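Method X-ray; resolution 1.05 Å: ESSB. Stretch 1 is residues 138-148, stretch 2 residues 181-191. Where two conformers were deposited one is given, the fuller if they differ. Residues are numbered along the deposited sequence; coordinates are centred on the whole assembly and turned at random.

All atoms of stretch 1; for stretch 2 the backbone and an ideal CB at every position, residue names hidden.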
# COMPACT_ATOMS: atom_id res chain seq x y z
N GLU A 138 8.42 -9.16 3.02
CA GLU A 138 7.40 -8.45 3.78
C GLU A 138 6.34 -7.84 2.88
O GLU A 138 5.17 -7.72 3.26
CB GLU A 138 8.13 -7.44 4.69
CG GLU A 138 7.13 -6.41 5.16
CD GLU A 138 6.39 -6.24 6.44
OE1 GLU A 138 5.53 -7.00 6.87
OE2 GLU A 138 6.63 -5.17 7.04
N PHE A 139 6.64 -7.48 1.63
CA PHE A 139 5.63 -7.10 0.65
C PHE A 139 4.68 -8.29 0.40
O PHE A 139 3.44 -8.14 0.36
CB PHE A 139 6.33 -6.69 -0.66
CG PHE A 139 5.31 -6.29 -1.74
CD1 PHE A 139 4.76 -5.04 -1.77
CD2 PHE A 139 4.88 -7.20 -2.70
CE1 PHE A 139 3.85 -4.61 -2.72
CE2 PHE A 139 3.97 -6.79 -3.65
CZ PHE A 139 3.38 -5.56 -3.64
N LEU A 140 5.22 -9.48 0.26
CA LEU A 140 4.39 -10.66 0.05
C LEU A 140 3.50 -10.93 1.24
O LEU A 140 2.32 -11.25 1.04
CB LEU A 140 5.28 -11.86 -0.29
CG LEU A 140 4.52 -13.14 -0.56
CD1 LEU A 140 3.51 -12.94 -1.72
CD2 LEU A 140 5.51 -14.26 -0.89
N THR A 141 4.02 -10.86 2.46
CA THR A 141 3.17 -11.09 3.63
C THR A 141 2.02 -10.08 3.65
O THR A 141 0.88 -10.43 3.95
CB THR A 141 4.03 -10.95 4.90
OG1 THR A 141 4.95 -12.03 4.91
CG2 THR A 141 3.19 -11.03 6.15
N ARG A 142 2.34 -8.81 3.41
CA ARG A 142 1.30 -7.77 3.42
C ARG A 142 0.27 -8.00 2.31
O ARG A 142 -0.95 -7.82 2.52
CB ARG A 142 1.95 -6.41 3.34
CG ARG A 142 2.68 -6.02 4.60
CD ARG A 142 3.55 -4.77 4.43
NE ARG A 142 4.01 -4.36 5.74
CZ ARG A 142 3.38 -3.53 6.55
NH1 ARG A 142 2.27 -2.85 6.22
NH2 ARG A 142 3.89 -3.30 7.73
N TYR A 143 0.71 -8.41 1.12
CA TYR A 143 -0.22 -8.71 0.03
C TYR A 143 -1.15 -9.86 0.40
O TYR A 143 -2.36 -9.80 0.21
CB TYR A 143 0.61 -8.94 -1.24
CG TYR A 143 -0.12 -8.88 -2.54
CD1 TYR A 143 -1.48 -8.75 -2.75
CD2 TYR A 143 0.65 -8.94 -3.69
CE1 TYR A 143 -2.03 -8.72 -4.01
CE2 TYR A 143 0.10 -8.90 -4.96
CZ TYR A 143 -1.25 -8.76 -5.11
OH TYR A 143 -1.81 -8.72 -6.39
N LYS A 144 -0.59 -10.92 0.99
CA LYS A 144 -1.38 -12.02 1.46
C LYS A 144 -2.43 -11.57 2.46
O LYS A 144 -3.59 -12.01 2.42
CB LYS A 144 -0.48 -13.09 2.09
CG LYS A 144 0.38 -13.86 1.11
CD LYS A 144 1.41 -14.74 1.76
CE LYS A 144 2.08 -15.66 0.78
NZ LYS A 144 3.13 -16.51 1.46
N ALA A 145 -2.02 -10.72 3.40
CA ALA A 145 -2.93 -10.23 4.40
C ALA A 145 -4.07 -9.42 3.77
O ALA A 145 -5.24 -9.56 4.18
CB ALA A 145 -2.22 -9.43 5.45
N LEU A 146 -3.78 -8.62 2.77
CA LEU A 146 -4.83 -7.91 2.05
C LEU A 146 -5.82 -8.86 1.38
O LEU A 146 -7.03 -8.66 1.40
CB LEU A 146 -4.25 -6.94 0.99
CG LEU A 146 -3.49 -5.73 1.54
CD1 LEU A 146 -2.87 -4.96 0.39
CD2 LEU A 146 -4.35 -4.81 2.35
N VAL A 147 -5.30 -9.93 0.74
CA VAL A 147 -6.18 -10.91 0.11
C VAL A 147 -7.11 -11.53 1.15
O VAL A 147 -8.32 -11.67 0.95
CB VAL A 147 -5.35 -11.97 -0.63
CG1 VAL A 147 -6.26 -13.12 -1.08
CG2 VAL A 147 -4.59 -11.37 -1.81
N ILE A 148 -6.54 -11.96 2.29
CA ILE A 148 -7.33 -12.59 3.34
C ILE A 148 -8.39 -11.64 3.83
O ILE A 148 -9.56 -12.01 4.00
CB ILE A 148 -6.39 -13.07 4.47
CG1 ILE A 148 -5.53 -14.23 3.98
CG2 ILE A 148 -7.19 -13.41 5.72
CD1 ILE A 148 -4.41 -14.62 4.89
N UNK A 181 4.23 -19.52 -2.34
CA UNK A 181 5.62 -19.43 -1.95
C UNK A 181 6.25 -18.11 -2.36
O UNK A 181 7.20 -17.76 -1.70
CB UNK A 181 6.41 -20.59 -2.56
N UNK A 182 5.74 -17.56 -3.45
CA UNK A 182 6.32 -16.35 -4.03
C UNK A 182 5.16 -15.47 -4.52
O UNK A 182 4.02 -15.88 -4.64
CB UNK A 182 7.29 -16.68 -5.17
N UNK A 183 5.52 -14.23 -4.85
CA UNK A 183 4.57 -13.31 -5.42
C UNK A 183 3.95 -13.84 -6.69
O UNK A 183 2.72 -13.80 -6.90
CB UNK A 183 5.24 -11.96 -5.69
N UNK A 184 4.77 -14.38 -7.60
CA UNK A 184 4.21 -14.95 -8.81
C UNK A 184 3.23 -16.08 -8.54
O UNK A 184 2.23 -16.20 -9.24
CB UNK A 184 5.34 -15.46 -9.71
N UNK A 185 3.42 -16.95 -7.60
CA UNK A 185 2.57 -18.06 -7.24
C UNK A 185 1.34 -17.50 -6.54
O UNK A 185 0.27 -18.08 -6.74
CB UNK A 185 3.31 -19.07 -6.36
N UNK A 186 1.41 -16.42 -5.79
CA UNK A 186 0.18 -15.81 -5.26
C UNK A 186 -0.66 -15.30 -6.42
O UNK A 186 -1.89 -15.52 -6.43
CB UNK A 186 0.50 -14.67 -4.29
N UNK A 187 -0.06 -14.63 -7.38
CA UNK A 187 -0.78 -14.15 -8.58
C UNK A 187 -1.47 -15.30 -9.25
O UNK A 187 -2.61 -15.20 -9.70
CB UNK A 187 0.17 -13.46 -9.57
N UNK A 188 -0.77 -16.40 -9.41
CA UNK A 188 -1.30 -17.57 -10.11
C UNK A 188 -2.46 -18.14 -9.37
O UNK A 188 -3.48 -18.51 -9.96
CB UNK A 188 -0.22 -18.64 -10.30
N UNK A 189 -2.36 -18.17 -8.04
CA UNK A 189 -3.50 -18.61 -7.22
C UNK A 189 -4.71 -17.72 -7.44
O UNK A 189 -5.85 -18.17 -7.64
CB UNK A 189 -3.13 -18.62 -5.74
N UNK A 190 -4.49 -16.39 -7.37
CA UNK A 190 -5.61 -15.45 -7.56
C UNK A 190 -6.22 -15.62 -8.93
O UNK A 190 -7.46 -15.60 -9.10
CB UNK A 190 -5.15 -14.00 -7.37
N UNK A 191 -5.39 -15.77 -9.97
CA UNK A 191 -5.94 -15.94 -11.32
C UNK A 191 -6.82 -17.18 -11.42
O UNK A 191 -7.79 -17.24 -12.12
CB UNK A 191 -4.81 -16.03 -12.35

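Stretch 1 is helical throughout, and the helix of stretch 2 runs nearly parallel to it, the axes 18° apart. Phe 139, Leu 140, Tyr 143, Lys 144 and Val 147 offer mostly apolar surface, so each position is judged by its reach to them.

Position 181 precedes the helix; its CB points away and meets nothing of stretch 1, so almost any residue would suit. It is Ala 181, whose carbonyl O lies 4.0 Å from Leu 140 CD2.

At 182, phi/psi of -141/168 just before a helix mark an N-cap, favouring Ser, Thr, Asp or Asn. Thr 182 (chi1 p) accepts there: the backbone N of 185 donates to Thr 182 OG1, 3.3 Å away, with an N-H...acceptor angle of 163°.

Position 183 forms the tightest register pair, with Leu 140. CA-to-CB points sideways, yet the ideal CB is 4.4 Å from Leu 140 CD1, with Phe 139 and Tyr 143 further along; Leu, Ile or Met could exploit this. Leu 183 (t, p) sends CD2 to 4.1 Å from Phe 139 CE2 and CD1 to 3.5 Å from Tyr 143 CD2, at the edge of the tyrosine ring.

Positions 184 and 185 find no partner in stretch 1; polar or apolar residues would serve. They are Asp 184 and Leu 185.

At 186, CB points toward stretch 1, 4.3 Å from Leu 140 CD1 and 5.4 Å from Lys 144 CE. A branched or flexible apolar chain would suit. Leu 186 (t, p) has the largest covered area of either stretch, 78 Å². Its CD2 lies 3.9 Å from Leu 140 CD1 and 4.1 Å from Lys 144 CG, and sits over the Tyr 143 ring, 4.2 Å from the centroid and 18° off the normal, a CH-pi contact.

Position 187 points sideways, with no stretch 1 atom close to CB, leaving room for a small polar residue and solvent. In Thr 187, OG1 is 2.7 Å from the O of water 1, which donates to Tyr 143 OH at 2.8 Å, bridging the helices.

Position 188 is out of reach and undemanding: Ala 188. At 189 CB points toward stretch 1 but from a distance, so only a long chain might approach; the nearest approach of Phe 189 is CE2 to Val 147 CG1, 5.7 Å, too far for a contact.

At 190 CA-to-CB also points toward stretch 1, but the backbones have diverged, so a longer apolar chain is favoured. Leu 190 (m, t) brings CD2 to 3.9 Å from Val 147 CG1 and CD1 to 4.2 Å from Tyr 143 OH.

Position 191 is out of reach; a polar residue fits: Asp 191.

Stretch 2 (181-191) ATLDLLTAFLD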
# COMPACT_ATOMS: atom_id res chain seq x y z
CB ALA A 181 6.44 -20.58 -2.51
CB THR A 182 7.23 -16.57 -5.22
OG1 THR A 182 6.41 -17.11 -6.22
CG2 THR A 182 8.34 -17.58 -4.93
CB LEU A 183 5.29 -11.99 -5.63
CG LEU A 183 4.54 -10.84 -6.21
CD1 LEU A 183 3.35 -10.50 -5.37
CD2 LEU A 183 5.39 -9.55 -6.31
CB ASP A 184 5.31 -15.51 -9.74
CG ASP A 184 6.04 -14.35 -10.43
OD1 ASP A 184 5.50 -13.22 -10.44
OD2 ASP A 184 7.17 -14.53 -10.93
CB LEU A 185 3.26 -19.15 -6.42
CG LEU A 185 4.32 -19.95 -7.18
CD1 LEU A 185 5.23 -20.71 -6.25
CD2 LEU A 185 3.63 -20.86 -8.17
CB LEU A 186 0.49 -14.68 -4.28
CG LEU A 186 -0.70 -13.97 -3.71
CD1 LEU A 186 -1.63 -14.92 -2.95
CD2 LEU A 186 -0.27 -12.83 -2.78
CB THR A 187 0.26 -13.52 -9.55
OG1 THR A 187 0.81 -12.39 -8.90
CG2 THR A 187 -0.48 -13.12 -10.83
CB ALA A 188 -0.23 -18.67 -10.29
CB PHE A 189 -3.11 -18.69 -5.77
CG PHE A 189 -4.28 -19.01 -4.88
CD1 PHE A 189 -4.79 -20.29 -4.85
CD2 PHE A 189 -4.87 -18.02 -4.13
CE1 PHE A 189 -5.89 -20.57 -4.06
CE2 PHE A 189 -5.95 -18.32 -3.30
CZ PHE A 189 -6.44 -19.59 -3.25
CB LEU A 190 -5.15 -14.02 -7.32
CG LEU A 190 -4.74 -13.63 -5.87
CD1 LEU A 190 -4.12 -12.23 -5.90
CD2 LEU A 190 -5.90 -13.72 -4.94
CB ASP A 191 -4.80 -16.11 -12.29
CG ASP A 191 -3.90 -14.97 -12.65
OD1 ASP A 191 -4.35 -13.82 -12.47
OD2 ASP A 191 -2.77 -15.27 -13.19
O HOH W 1 -1.18 -10.63 -8.33
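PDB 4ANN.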